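Local coordinates for putative exported protein (Bordetella pertussis Tohama I, PDB 2PFY) that binds pyroglutamic acid as an extracytoplasmic solute receptor, probably delivering it to a tripartite ATP-independent periplasmic transporter, at residues E73-E78 and S285-A290. Numbering follows the deposited sequence.
Sequences EDPLFE and SKKAGA
K287 and E78 meet in a salt bridge, with K287 NZ 2.8 Å from E78 OE2. The ammonium lies on the syn side of that oxygen, 31° out of the carboxylate plane. The two side chains cross at about a right angle. In K287, CG sits between the backbone N and the carbonyl carbon (chi1 64°), and the chain beyond it is extended. On its way to the carboxylate this chain passes P75, where K287 CE lies 4.0 Å from P75 CB. P75 also touches backbone: its CG lies 3.7 Å from K287 O. A288 adds a small apolar patch through its methyl group. A288 CB is 4.5 Å from P75 CB and equally far from L76 CD2.

Bonds within 73-78 shape the loop. P75 to F77 lie in a 3-10 segment. D74 opens it with an Asx turn, in which L76 N donates to D74 OD1 at 3.2 Å. F77 N bonds to D74 O, and E78 N to P75 O. D74 OD2 forms a salt bridge with R106 of helix 89-108, and W284 NE1 donates to P75 O from helix 267-287. On the other segment, A288 leaves helical geometry after helix 267-287, and G289 is the N-cap position of helix 290-300. In this DctP-type (family 7) solute-binding receptor, the contact thus joins the loop between strand 62-66 and helix 89-108 to the junction of the last two helices. E78 lies about 12 Å from the bound pyroglutamic acid.

E78 is buried while K287 is an exposed residue. The lysine charge therefore probably offsets that of the glutamate and stabilises its ionised form. P75 packs against the lysine chain near the ion pair, while A288 packs apart from it, against P75 and L76.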
# COMPACT_ATOMS: atom_id res chain seq x y z
N GLU A 73 -11.05 9.17 5.16
CA GLU A 73 -11.23 10.60 4.93
C GLU A 73 -11.68 10.97 3.51
O GLU A 73 -12.44 11.93 3.33
CB GLU A 73 -9.94 11.35 5.30
CG GLU A 73 -9.67 11.41 6.81
CD GLU A 73 -9.26 10.07 7.43
OE1 GLU A 73 -8.53 9.28 6.76
OE2 GLU A 73 -9.67 9.80 8.58
N ASP A 74 -11.23 10.24 2.51
CA ASP A 74 -11.58 10.55 1.13
C ASP A 74 -11.54 9.28 0.30
O ASP A 74 -10.47 8.71 0.11
CB ASP A 74 -10.64 11.63 0.57
CG ASP A 74 -10.97 12.03 -0.86
OD1 ASP A 74 -11.66 11.26 -1.56
OD2 ASP A 74 -10.55 13.12 -1.31
N PRO A 75 -12.71 8.84 -0.22
CA PRO A 75 -12.88 7.53 -0.85
C PRO A 75 -12.01 7.28 -2.07
O PRO A 75 -11.71 6.13 -2.37
CB PRO A 75 -14.36 7.52 -1.28
CG PRO A 75 -15.02 8.57 -0.45
CD PRO A 75 -13.98 9.62 -0.22
N LEU A 76 -11.63 8.32 -2.79
CA LEU A 76 -10.80 8.15 -3.98
C LEU A 76 -9.46 7.48 -3.62
O LEU A 76 -8.79 6.93 -4.50
CB LEU A 76 -10.54 9.49 -4.68
CG LEU A 76 -11.77 10.31 -5.12
CD1 LEU A 76 -11.37 11.67 -5.77
CD2 LEU A 76 -12.68 9.50 -6.04
N PHE A 77 -9.07 7.57 -2.34
CA PHE A 77 -7.75 7.06 -1.89
C PHE A 77 -7.75 5.53 -1.62
O PHE A 77 -6.70 4.92 -1.35
CB PHE A 77 -7.24 7.85 -0.67
CG PHE A 77 -6.75 9.26 -1.01
CD1 PHE A 77 -5.41 9.51 -1.20
CD2 PHE A 77 -7.65 10.33 -1.14
CE1 PHE A 77 -4.93 10.79 -1.52
CE2 PHE A 77 -7.19 11.62 -1.47
CZ PHE A 77 -5.83 11.85 -1.65
N GLU A 78 -8.93 4.91 -1.71
CA GLU A 78 -9.00 3.44 -1.51
C GLU A 78 -9.58 2.65 -2.68
O GLU A 78 -9.93 1.46 -2.53
CB GLU A 78 -9.73 3.10 -0.20
CG GLU A 78 -11.21 3.47 -0.24
CD GLU A 78 -11.94 3.23 1.06
OE1 GLU A 78 -11.33 3.28 2.16
OE2 GLU A 78 -13.17 2.99 0.98
N SER A 285 -18.88 3.44 -5.10
CA SER A 285 -19.51 4.35 -6.08
C SER A 285 -20.54 5.28 -5.45
O SER A 285 -20.64 6.44 -5.85
CB SER A 285 -20.17 3.55 -7.20
OG SER A 285 -19.22 3.16 -8.18
N LYS A 286 -21.30 4.76 -4.49
CA LYS A 286 -22.29 5.55 -3.77
C LYS A 286 -21.64 6.71 -2.99
O LYS A 286 -22.12 7.85 -3.06
CB LYS A 286 -23.14 4.67 -2.83
CG LYS A 286 -24.08 3.69 -3.55
CD LYS A 286 -24.80 2.74 -2.57
CE LYS A 286 -25.67 1.72 -3.31
NZ LYS A 286 -26.25 0.66 -2.40
N LYS A 287 -20.54 6.43 -2.28
CA LYS A 287 -19.91 7.43 -1.40
C LYS A 287 -18.87 8.30 -2.13
O LYS A 287 -18.47 9.35 -1.64
CB LYS A 287 -19.35 6.79 -0.12
CG LYS A 287 -18.20 5.78 -0.35
CD LYS A 287 -17.50 5.37 0.94
CE LYS A 287 -16.21 4.58 0.61
NZ LYS A 287 -15.64 3.92 1.81
N ALA A 288 -18.42 7.84 -3.28
CA ALA A 288 -17.62 8.69 -4.13
C ALA A 288 -18.61 9.54 -4.91
O ALA A 288 -19.78 9.15 -5.09
CB ALA A 288 -16.74 7.86 -5.05
N GLY A 289 -18.20 10.71 -5.34
CA GLY A 289 -19.16 11.62 -5.99
C GLY A 289 -19.12 11.39 -7.47
O GLY A 289 -19.01 10.25 -7.92
N ALA A 290 -19.18 12.48 -8.22
CA ALA A 290 -18.98 12.47 -9.66
C ALA A 290 -17.50 12.26 -9.97
O ALA A 290 -17.14 11.79 -11.05
CB ALA A 290 -19.47 13.79 -10.28